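Long-range contacts in elongation factor 1-gamma 1 (Saccharomyces cerevisiae, PDB 1NHY), which serves as a subunit of the eukaryotic elongation factor 1 complex in protein synthesis and probably tethers that complex to other cellular components: residues 12-20 and 160-171; 173-182 and 208-216. One frame throughout, in Å; residues are numbered along the deposited sequence.

Contact 1: 12-20 and 160-171; sequences IRTWVPRGL and LADLVAASIFTR. With SO4 (sulfate ion), chain B.
Ile12 lays its CG1 branch over one face of the Arg171 guanidinium, 3.4 Å from CG1 to Arg171 NE, and sulfate O4 sits over the same face farther along. Arg171 reaches this spot by bending twice along its chain, which turns the group back toward helix 12-24. At the guanidinium's edge and in its plane comes Trp15, whose CZ2 lies 3.7 Å from Arg171 NH2; the indole and guanidinium planes stand 64° apart. Ile12 CD1 covers part of one indole face, and Thr170 CG2 approaches the same ring obliquely, 3.9 Å from Trp15 CH2. The other Ile12 branch points into helix 160-175: with CG1 beside the backbone N (chi1 -76°), CG2 is left to rest on Ser167, 3.8 Å from Ser167 CB. Deeper in, Val16 CG2 faces Leu163 CB at 4.2 Å, while Val16 CG1 and Leu20 CD2 touch Leu160 and Leu163 more loosely. The two helix segments run roughly antiparallel, their axes 9.2 Å apart at closest approach.

No hydrogen bond spans the two segments. Ser167 OG turns back on its own helix and donates to a lone pair of Val164 O (2.6 Å), which also accepts from Ile168 N; Thr170 OG1 has Tyr205 OH as partner. The thioredoxin-like N-terminal part and the helical C-terminal part of this GST-like domain thus meet here mostly through apolar side chains. Charge gathers at one end, where Arg171 and a weak bond from Ile12 N meet the sulfate, probably taken from the crystallisation liquor; the spot is likely to suit an anion.

Contact 2: 173-182 and 208-216; sequences FESLFGTEWR and FKFADKPLS
Ala211 O is gripped by both terminal nitrogens of Arg182: NH1 donates to it at 2.7 Å with an N-H...O angle of 155°, NH2 only weakly at 3.3 Å. Gly178 CA adds a CA-H...O contact to the same oxygen. The carbonyl oxygen lies near the guanidinium plane, at its edge, and the bend at chi3 (-71°) helps turn the group that way. Its two faces are met from opposite sides, one by Gly178 O and the other by the ring of Phe210, tilted 66° to it. With an alanine in place of Arg182 the guanidinium is gone, and Ala211 O would probably lose its strongest donor of the contact, with a gap beside part of the Phe210 ring and a locally looser turn.

Phe210 in turn drives its edge at the face of Phe173, an offset edge-to-face pair with centroids 5.3 Å apart, while Phe208 CE2 lies over the centre of one Phe210 face. Phe208 meets Phe173 CB with its own edge, 3.6 Å from CZ to CB, and Glu174, extended beyond CG, meets Phe208 CE1 obliquely through CG, its carboxylate nearly parallel to the ring plane. Farther along, Leu215 N donates to Ser175 O (2.8 Å), and Leu215 CD1 rests on Ser175 CB at 3.5 Å; a second, weak backbone bond runs from Ala211 N to Phe173 O.

The tail 208-216 therefore covers the end of helix 160-175 and the turn leading into helix 179-184. Phe173 and Phe210 also pack on helix 186-197, whereas Leu176 touches helices 115-118 and 126-147.

Overall arrangement
Both contacts draw on helix 160-175. Contact 1 uses its first three turns, near the centre of the chain, and contact 2 its last turn and what follows; their centres are about 19 Å apart. They come in series along the chain, contact 1 closing before contact 2 opens. They meet directly where Phe169 packs on Phe177 and Thr170 on Phe208. Contact 1 joins the thioredoxin-like N-terminal part to the helical C-terminal part, whereas contact 2 lies wholly within the latter and folds the tail back on it. One helix thus links the interface between the two parts to the C-terminal tail of this GST-like domain, which mediates binding to eEFB1.

Contact 1: 12-20 and 160-171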
loop_
_atom_site.group_PDB
_atom_site.type_symbol
_atom_site.label_atom_id
_atom_site.label_comp_id
_atom_site.label_asym_id
_atom_site.label_seq_id
_atom_site.Cartn_x
_atom_site.Cartn_y
_atom_site.Cartn_z
ATOM N N ILE A 12 6.154 1.509 4.454
ATOM C CA ILE A 12 5.183 1.025 3.494
ATOM C C ILE A 12 4.155 2.085 3.060
ATOM O O ILE A 12 3.888 2.244 1.857
ATOM C CB ILE A 12 4.462 -0.208 4.051
ATOM C CG1 ILE A 12 5.388 -1.407 3.964
ATOM C CG2 ILE A 12 3.222 -0.523 3.237
ATOM C CD1 ILE A 12 5.671 -1.824 2.536
ATOM N N ARG A 13 3.591 2.822 4.022
ATOM C CA ARG A 13 2.591 3.840 3.699
ATOM C C ARG A 13 3.125 4.935 2.775
ATOM O O ARG A 13 2.369 5.748 2.252
ATOM C CB ARG A 13 2.032 4.471 4.980
ATOM C CG ARG A 13 3.033 5.261 5.771
ATOM C CD ARG A 13 2.445 5.761 7.077
ATOM N NE ARG A 13 3.520 6.139 7.994
ATOM C CZ ARG A 13 3.348 6.602 9.232
ATOM N NH1 ARG A 13 2.121 6.755 9.730
ATOM N NH2 ARG A 13 4.406 6.919 9.976
ATOM N N THR A 14 4.433 4.941 2.558
ATOM C CA THR A 14 5.043 5.936 1.702
ATOM C C THR A 14 5.331 5.414 0.310
ATOM O O THR A 14 5.499 6.177 -0.632
ATOM C CB THR A 14 6.347 6.413 2.299
ATOM O OG1 THR A 14 6.064 7.273 3.404
ATOM C CG2 THR A 14 7.158 7.154 1.265
ATOM N N TRP A 15 5.380 4.105 0.180
ATOM C CA TRP A 15 5.692 3.515 -1.100
ATOM C C TRP A 15 4.845 4.012 -2.264
ATOM O O TRP A 15 5.380 4.592 -3.213
ATOM C CB TRP A 15 5.616 1.996 -0.979
ATOM C CG TRP A 15 6.694 1.410 -0.093
ATOM C CD1 TRP A 15 7.441 2.064 0.857
ATOM C CD2 TRP A 15 7.111 0.048 -0.052
ATOM N NE1 TRP A 15 8.291 1.187 1.484
ATOM C CE2 TRP A 15 8.108 -0.058 0.945
ATOM C CE3 TRP A 15 6.735 -1.104 -0.760
ATOM C CZ2 TRP A 15 8.730 -1.265 1.248
ATOM C CZ3 TRP A 15 7.353 -2.308 -0.456
ATOM C CH2 TRP A 15 8.340 -2.378 0.537
ATOM N N VAL A 16 3.533 3.808 -2.206
ATOM C CA VAL A 16 2.688 4.254 -3.313
ATOM C C VAL A 16 2.844 5.735 -3.640
ATOM O O VAL A 16 3.060 6.085 -4.790
ATOM C CB VAL A 16 1.204 3.929 -3.071
ATOM C CG1 VAL A 16 0.347 4.563 -4.161
ATOM C CG2 VAL A 16 1.007 2.421 -3.072
ATOM N N PRO A 17 2.726 6.624 -2.646
ATOM C CA PRO A 17 2.880 8.042 -2.972
ATOM C C PRO A 17 4.162 8.281 -3.737
ATOM O O PRO A 17 4.161 8.950 -4.775
ATOM C CB PRO A 17 2.915 8.699 -1.610
ATOM C CG PRO A 17 1.964 7.833 -0.823
ATOM C CD PRO A 17 2.344 6.439 -1.235
ATOM N N ARG A 18 5.261 7.718 -3.231
ATOM C CA ARG A 18 6.556 7.888 -3.876
ATOM C C ARG A 18 6.521 7.338 -5.297
ATOM O O ARG A 18 6.962 8.010 -6.239
ATOM C CB ARG A 18 7.658 7.203 -3.071
ATOM C CG ARG A 18 9.040 7.460 -3.656
ATOM C CD ARG A 18 10.141 6.889 -2.790
ATOM N NE ARG A 18 10.358 7.704 -1.608
ATOM C CZ ARG A 18 10.133 7.295 -0.367
ATOM N NH1 ARG A 18 9.680 6.059 -0.143
ATOM N NH2 ARG A 18 10.370 8.132 0.645
ATOM N N GLY A 19 5.994 6.122 -5.447
ATOM C CA GLY A 19 5.892 5.524 -6.768
ATOM C C GLY A 19 5.035 6.356 -7.715
ATOM O O GLY A 19 5.346 6.496 -8.897
ATOM N N LEU A 20 3.954 6.917 -7.187
ATOM C CA LEU A 20 3.036 7.730 -7.969
ATOM C C LEU A 20 3.739 8.916 -8.552
ATOM O O LEU A 20 3.516 9.276 -9.707
ATOM C CB LEU A 20 1.879 8.224 -7.101
ATOM C CG LEU A 20 0.780 7.209 -6.779
ATOM C CD1 LEU A 20 -0.187 7.810 -5.773
ATOM C CD2 LEU A 20 0.061 6.812 -8.058
ATOM N N LEU A 160 -5.588 1.983 -8.487
ATOM C CA LEU A 160 -5.123 2.470 -7.212
ATOM C C LEU A 160 -5.336 1.370 -6.166
ATOM O O LEU A 160 -4.552 1.255 -5.218
ATOM C CB LEU A 160 -5.909 3.703 -6.812
ATOM C CG LEU A 160 -5.175 4.730 -5.953
ATOM C CD1 LEU A 160 -6.191 5.311 -4.999
ATOM C CD2 LEU A 160 -4.004 4.121 -5.181
ATOM N N ALA A 161 -6.388 0.557 -6.330
ATOM C CA ALA A 161 -6.653 -0.528 -5.379
ATOM C C ALA A 161 -5.485 -1.515 -5.329
ATOM O O ALA A 161 -4.868 -1.723 -4.280
ATOM C CB ALA A 161 -7.914 -1.261 -5.748
ATOM N N ASP A 162 -5.186 -2.126 -6.466
ATOM C CA ASP A 162 -4.088 -3.074 -6.546
ATOM C C ASP A 162 -2.828 -2.492 -5.943
ATOM O O ASP A 162 -2.153 -3.149 -5.160
ATOM C CB ASP A 162 -3.836 -3.415 -7.992
ATOM C CG ASP A 162 -5.073 -3.918 -8.668
ATOM O OD1 ASP A 162 -5.480 -5.041 -8.328
ATOM O OD2 ASP A 162 -5.645 -3.196 -9.515
ATOM N N LEU A 163 -2.512 -1.255 -6.305
ATOM C CA LEU A 163 -1.318 -0.640 -5.762
ATOM C C LEU A 163 -1.295 -0.699 -4.252
ATOM O O LEU A 163 -0.397 -1.286 -3.666
ATOM C CB LEU A 163 -1.207 0.804 -6.221
ATOM C CG LEU A 163 -0.877 0.920 -7.712
ATOM C CD1 LEU A 163 -0.726 2.388 -8.061
ATOM C CD2 LEU A 163 0.406 0.164 -8.039
ATOM N N VAL A 164 -2.289 -0.097 -3.620
ATOM C CA VAL A 164 -2.348 -0.095 -2.172
ATOM C C VAL A 164 -2.399 -1.493 -1.607
ATOM O O VAL A 164 -1.556 -1.874 -0.799
ATOM C CB VAL A 164 -3.552 0.682 -1.694
ATOM C CG1 VAL A 164 -3.801 0.412 -0.217
ATOM C CG2 VAL A 164 -3.306 2.160 -1.948
ATOM N N ALA A 165 -3.391 -2.263 -2.021
ATOM C CA ALA A 165 -3.507 -3.625 -1.539
ATOM C C ALA A 165 -2.155 -4.347 -1.670
ATOM O O ALA A 165 -1.819 -5.203 -0.853
ATOM C CB ALA A 165 -4.588 -4.361 -2.316
ATOM N N ALA A 166 -1.366 -3.999 -2.686
ATOM C CA ALA A 166 -0.065 -4.647 -2.860
ATOM C C ALA A 166 0.885 -4.265 -1.743
ATOM O O ALA A 166 1.596 -5.112 -1.204
ATOM C CB ALA A 166 0.548 -4.267 -4.200
ATOM N N SER A 167 0.900 -2.983 -1.400
ATOM C CA SER A 167 1.770 -2.491 -0.344
ATOM C C SER A 167 1.407 -3.127 0.991
ATOM O O SER A 167 2.276 -3.469 1.789
ATOM C CB SER A 167 1.658 -0.972 -0.230
ATOM O OG SER A 167 0.414 -0.608 0.339
ATOM N N ILE A 168 0.121 -3.296 1.242
ATOM C CA ILE A 168 -0.279 -3.883 2.503
ATOM C C ILE A 168 0.195 -5.324 2.627
ATOM O O ILE A 168 0.830 -5.702 3.625
ATOM C CB ILE A 168 -1.797 -3.774 2.664
ATOM C CG1 ILE A 168 -2.135 -2.296 2.893
ATOM C CG2 ILE A 168 -2.294 -4.659 3.813
ATOM C CD1 ILE A 168 -3.582 -1.955 2.750
ATOM N N PHE A 169 -0.094 -6.118 1.602
ATOM C CA PHE A 169 0.314 -7.511 1.580
ATOM C C PHE A 169 1.798 -7.695 1.878
ATOM O O PHE A 169 2.189 -8.658 2.532
ATOM C CB PHE A 169 -0.015 -8.103 0.226
ATOM C CG PHE A 169 -1.267 -8.911 0.221
ATOM C CD1 PHE A 169 -1.295 -10.145 0.850
ATOM C CD2 PHE A 169 -2.421 -8.452 -0.419
ATOM C CE1 PHE A 169 -2.457 -10.932 0.840
ATOM C CE2 PHE A 169 -3.590 -9.233 -0.433
ATOM C CZ PHE A 169 -3.605 -10.475 0.201
ATOM N N THR A 170 2.623 -6.768 1.407
ATOM C CA THR A 170 4.061 -6.835 1.637
ATOM C C THR A 170 4.481 -7.465 2.983
ATOM O O THR A 170 4.861 -8.637 3.016
ATOM C CB THR A 170 4.643 -5.443 1.470
ATOM O OG1 THR A 170 4.315 -4.985 0.152
ATOM C CG2 THR A 170 6.140 -5.455 1.632
ATOM N N ARG A 171 4.401 -6.719 4.082
ATOM C CA ARG A 171 4.784 -7.263 5.391
ATOM C C ARG A 171 4.308 -8.703 5.652
ATOM O O ARG A 171 4.976 -9.466 6.346
ATOM C CB ARG A 171 4.278 -6.350 6.504
ATOM C CG ARG A 171 4.788 -4.919 6.390
ATOM C CD ARG A 171 6.306 -4.811 6.588
ATOM N NE ARG A 171 6.943 -3.992 5.555
ATOM C CZ ARG A 171 7.908 -3.098 5.775
ATOM N NH1 ARG A 171 8.361 -2.892 7.008
ATOM N NH2 ARG A 171 8.428 -2.410 4.762
HETATM S S SO4 B . 6.500 -0.351 8.249
HETATM O O1 SO4 B . 5.560 0.590 7.612
HETATM O O2 SO4 B . 6.802 0.098 9.628
HETATM O O3 SO4 B . 5.915 -1.720 8.288
HETATM O O4 SO4 B . 7.755 -0.389 7.468
#

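Contact 2: 173-182 and 208-216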
loop_
_atom_site.group_PDB
_atom_site.type_symbol
_atom_site.label_atom_id
_atom_site.label_comp_id
_atom_site.label_asym_id
_atom_site.label_seq_id
_atom_site.Cartn_x
_atom_site.Cartn_y
_atom_site.Cartn_z
ATOM N N PHE A 173 3.963 -11.058 3.313
ATOM C CA PHE A 173 4.825 -11.912 2.515
ATOM C C PHE A 173 6.208 -11.972 3.100
ATOM O O PHE A 173 7.040 -12.730 2.639
ATOM C CB PHE A 173 4.923 -11.407 1.082
ATOM C CG PHE A 173 3.765 -11.794 0.243
ATOM C CD1 PHE A 173 3.434 -13.132 0.081
ATOM C CD2 PHE A 173 2.964 -10.823 -0.336
ATOM C CE1 PHE A 173 2.321 -13.503 -0.644
ATOM C CE2 PHE A 173 1.839 -11.179 -1.067
ATOM C CZ PHE A 173 1.513 -12.528 -1.219
ATOM N N GLU A 174 6.467 -11.171 4.117
ATOM C CA GLU A 174 7.786 -11.172 4.721
ATOM C C GLU A 174 7.830 -11.885 6.054
ATOM O O GLU A 174 8.898 -12.295 6.496
ATOM C CB GLU A 174 8.272 -9.744 4.906
ATOM C CG GLU A 174 8.336 -8.991 3.617
ATOM C CD GLU A 174 9.070 -7.675 3.751
ATOM O OE1 GLU A 174 8.654 -6.836 4.585
ATOM O OE2 GLU A 174 10.068 -7.485 3.016
ATOM N N SER A 175 6.681 -12.051 6.696
ATOM C CA SER A 175 6.686 -12.683 7.998
ATOM C C SER A 175 5.689 -13.802 8.148
ATOM O O SER A 175 5.870 -14.672 8.984
ATOM C CB SER A 175 6.419 -11.637 9.080
ATOM O OG SER A 175 7.106 -10.428 8.805
ATOM N N LEU A 176 4.638 -13.807 7.347
ATOM C CA LEU A 176 3.653 -14.857 7.521
ATOM C C LEU A 176 3.352 -15.733 6.326
ATOM O O LEU A 176 2.911 -16.862 6.491
ATOM C CB LEU A 176 2.340 -14.256 8.026
ATOM C CG LEU A 176 2.403 -13.584 9.391
ATOM C CD1 LEU A 176 1.035 -13.056 9.757
ATOM C CD2 LEU A 176 2.878 -14.584 10.412
ATOM N N PHE A 177 3.573 -15.229 5.125
ATOM C CA PHE A 177 3.258 -16.026 3.954
ATOM C C PHE A 177 4.471 -16.719 3.395
ATOM O O PHE A 177 5.174 -16.166 2.546
ATOM C CB PHE A 177 2.628 -15.149 2.892
ATOM C CG PHE A 177 1.399 -14.446 3.363
ATOM C CD1 PHE A 177 0.654 -14.949 4.422
ATOM C CD2 PHE A 177 0.956 -13.301 2.726
ATOM C CE1 PHE A 177 -0.510 -14.321 4.835
ATOM C CE2 PHE A 177 -0.213 -12.672 3.136
ATOM C CZ PHE A 177 -0.943 -13.183 4.190
ATOM N N GLY A 178 4.704 -17.942 3.861
ATOM C CA GLY A 178 5.856 -18.691 3.403
ATOM C C GLY A 178 5.603 -19.583 2.212
ATOM O O GLY A 178 4.695 -19.350 1.407
ATOM N N THR A 179 6.416 -20.620 2.095
ATOM C CA THR A 179 6.278 -21.544 0.992
ATOM C C THR A 179 4.917 -22.233 1.018
ATOM O O THR A 179 4.153 -22.134 0.063
ATOM C CB THR A 179 7.408 -22.580 1.020
ATOM O OG1 THR A 179 8.674 -21.898 0.985
ATOM C CG2 THR A 179 7.304 -23.516 -0.182
ATOM N N GLU A 180 4.602 -22.917 2.109
ATOM C CA GLU A 180 3.316 -23.604 2.204
ATOM C C GLU A 180 2.135 -22.678 1.921
ATOM O O GLU A 180 1.127 -23.101 1.347
ATOM C CB GLU A 180 3.148 -24.243 3.588
ATOM C CG GLU A 180 3.886 -25.569 3.756
ATOM C CD GLU A 180 3.442 -26.619 2.735
ATOM O OE1 GLU A 180 2.217 -26.772 2.536
ATOM O OE2 GLU A 180 4.312 -27.298 2.137
ATOM N N TRP A 181 2.268 -21.416 2.320
ATOM C CA TRP A 181 1.218 -20.426 2.109
ATOM C C TRP A 181 1.077 -20.107 0.628
ATOM O O TRP A 181 -0.002 -20.245 0.039
ATOM C CB TRP A 181 1.542 -19.129 2.854
ATOM C CG TRP A 181 0.365 -18.216 2.899
ATOM C CD1 TRP A 181 -0.651 -18.239 3.809
ATOM C CD2 TRP A 181 0.014 -17.221 1.938
ATOM N NE1 TRP A 181 -1.614 -17.329 3.472
ATOM C CE2 TRP A 181 -1.233 -16.685 2.324
ATOM C CE3 TRP A 181 0.628 -16.728 0.776
ATOM C CZ2 TRP A 181 -1.879 -15.685 1.602
ATOM C CZ3 TRP A 181 -0.014 -15.731 0.053
ATOM C CH2 TRP A 181 -1.257 -15.221 0.471
ATOM N N ARG A 182 2.183 -19.663 0.039
ATOM C CA ARG A 182 2.197 -19.310 -1.363
ATOM C C ARG A 182 1.786 -20.485 -2.230
ATOM O O ARG A 182 1.338 -20.302 -3.357
ATOM C CB ARG A 182 3.582 -18.824 -1.770
ATOM C CG ARG A 182 3.972 -17.500 -1.168
ATOM C CD ARG A 182 5.215 -16.996 -1.856
ATOM N NE ARG A 182 6.380 -17.784 -1.482
ATOM C CZ ARG A 182 7.139 -17.521 -0.420
ATOM N NH1 ARG A 182 6.858 -16.489 0.357
ATOM N NH2 ARG A 182 8.170 -18.299 -0.125
ATOM N N PHE A 208 13.624 -7.555 -1.785
ATOM C CA PHE A 208 12.444 -8.007 -1.071
ATOM C C PHE A 208 12.635 -9.448 -0.599
ATOM O O PHE A 208 12.919 -10.328 -1.404
ATOM C CB PHE A 208 11.216 -7.903 -1.985
ATOM C CG PHE A 208 9.968 -8.476 -1.384
ATOM C CD1 PHE A 208 9.406 -7.906 -0.254
ATOM C CD2 PHE A 208 9.388 -9.622 -1.919
ATOM C CE1 PHE A 208 8.284 -8.470 0.341
ATOM C CE2 PHE A 208 8.267 -10.196 -1.331
ATOM C CZ PHE A 208 7.713 -9.620 -0.199
ATOM N N LYS A 209 12.477 -9.687 0.699
ATOM C CA LYS A 209 12.650 -11.033 1.241
ATOM C C LYS A 209 11.373 -11.853 1.349
ATOM O O LYS A 209 10.644 -11.747 2.337
ATOM C CB LYS A 209 13.308 -10.983 2.635
ATOM C CG LYS A 209 14.849 -11.018 2.642
ATOM C CD LYS A 209 15.433 -11.210 4.060
ATOM C CE LYS A 209 15.026 -12.552 4.681
ATOM N NZ LYS A 209 15.618 -12.757 6.039
ATOM N N PHE A 210 11.109 -12.682 0.348
ATOM C CA PHE A 210 9.923 -13.536 0.378
ATOM C C PHE A 210 10.082 -14.600 1.453
ATOM O O PHE A 210 10.553 -15.691 1.178
ATOM C CB PHE A 210 9.726 -14.243 -0.955
ATOM C CG PHE A 210 8.568 -13.746 -1.727
ATOM C CD1 PHE A 210 7.303 -13.750 -1.172
ATOM C CD2 PHE A 210 8.742 -13.251 -3.014
ATOM C CE1 PHE A 210 6.220 -13.261 -1.885
ATOM C CE2 PHE A 210 7.676 -12.761 -3.741
ATOM C CZ PHE A 210 6.409 -12.763 -3.178
ATOM N N ALA A 211 9.689 -14.291 2.677
ATOM C CA ALA A 211 9.809 -15.250 3.766
ATOM C C ALA A 211 9.178 -16.596 3.411
ATOM O O ALA A 211 8.188 -16.654 2.681
ATOM C CB ALA A 211 9.159 -14.682 5.017
ATOM N N ASP A 212 9.768 -17.678 3.908
ATOM C CA ASP A 212 9.242 -19.031 3.678
ATOM C C ASP A 212 9.110 -19.677 5.060
ATOM O O ASP A 212 8.704 -20.836 5.206
ATOM C CB ASP A 212 10.197 -19.859 2.809
ATOM C CG ASP A 212 11.428 -20.345 3.577
ATOM O OD1 ASP A 212 11.296 -21.263 4.422
ATOM O OD2 ASP A 212 12.532 -19.804 3.339
ATOM N N LYS A 213 9.455 -18.880 6.068
ATOM C CA LYS A 213 9.427 -19.283 7.466
ATOM C C LYS A 213 8.429 -18.402 8.233
ATOM O O LYS A 213 8.800 -17.339 8.756
ATOM C CB LYS A 213 10.825 -19.090 8.062
ATOM C CG LYS A 213 11.972 -19.289 7.058
ATOM C CD LYS A 213 13.074 -18.240 7.235
ATOM C CE LYS A 213 12.603 -16.842 6.857
ATOM N NZ LYS A 213 12.382 -16.680 5.394
ATOM N N PRO A 214 7.149 -18.820 8.295
ATOM C CA PRO A 214 6.123 -18.052 9.006
ATOM C C PRO A 214 6.566 -17.801 10.440
ATOM O O PRO A 214 6.529 -18.719 11.254
ATOM C CB PRO A 214 4.907 -18.972 8.944
ATOM C CG PRO A 214 5.063 -19.626 7.632
ATOM C CD PRO A 214 6.543 -19.969 7.600
ATOM N N LEU A 215 6.985 -16.575 10.751
ATOM C CA LEU A 215 7.437 -16.259 12.104
ATOM C C LEU A 215 6.619 -16.990 13.162
ATOM O O LEU A 215 5.390 -16.953 13.147
ATOM C CB LEU A 215 7.365 -14.757 12.358
ATOM C CG LEU A 215 8.238 -13.892 11.450
ATOM C CD1 LEU A 215 8.209 -12.465 11.969
ATOM C CD2 LEU A 215 9.666 -14.416 11.420
ATOM N N SER A 216 7.314 -17.664 14.071
ATOM C CA SER A 216 6.670 -18.412 15.149
ATOM C C SER A 216 6.685 -17.575 16.432
ATOM O O SER A 216 7.397 -16.567 16.506
ATOM C CB SER A 216 7.425 -19.715 15.376
ATOM O OG SER A 216 8.796 -19.444 15.604
#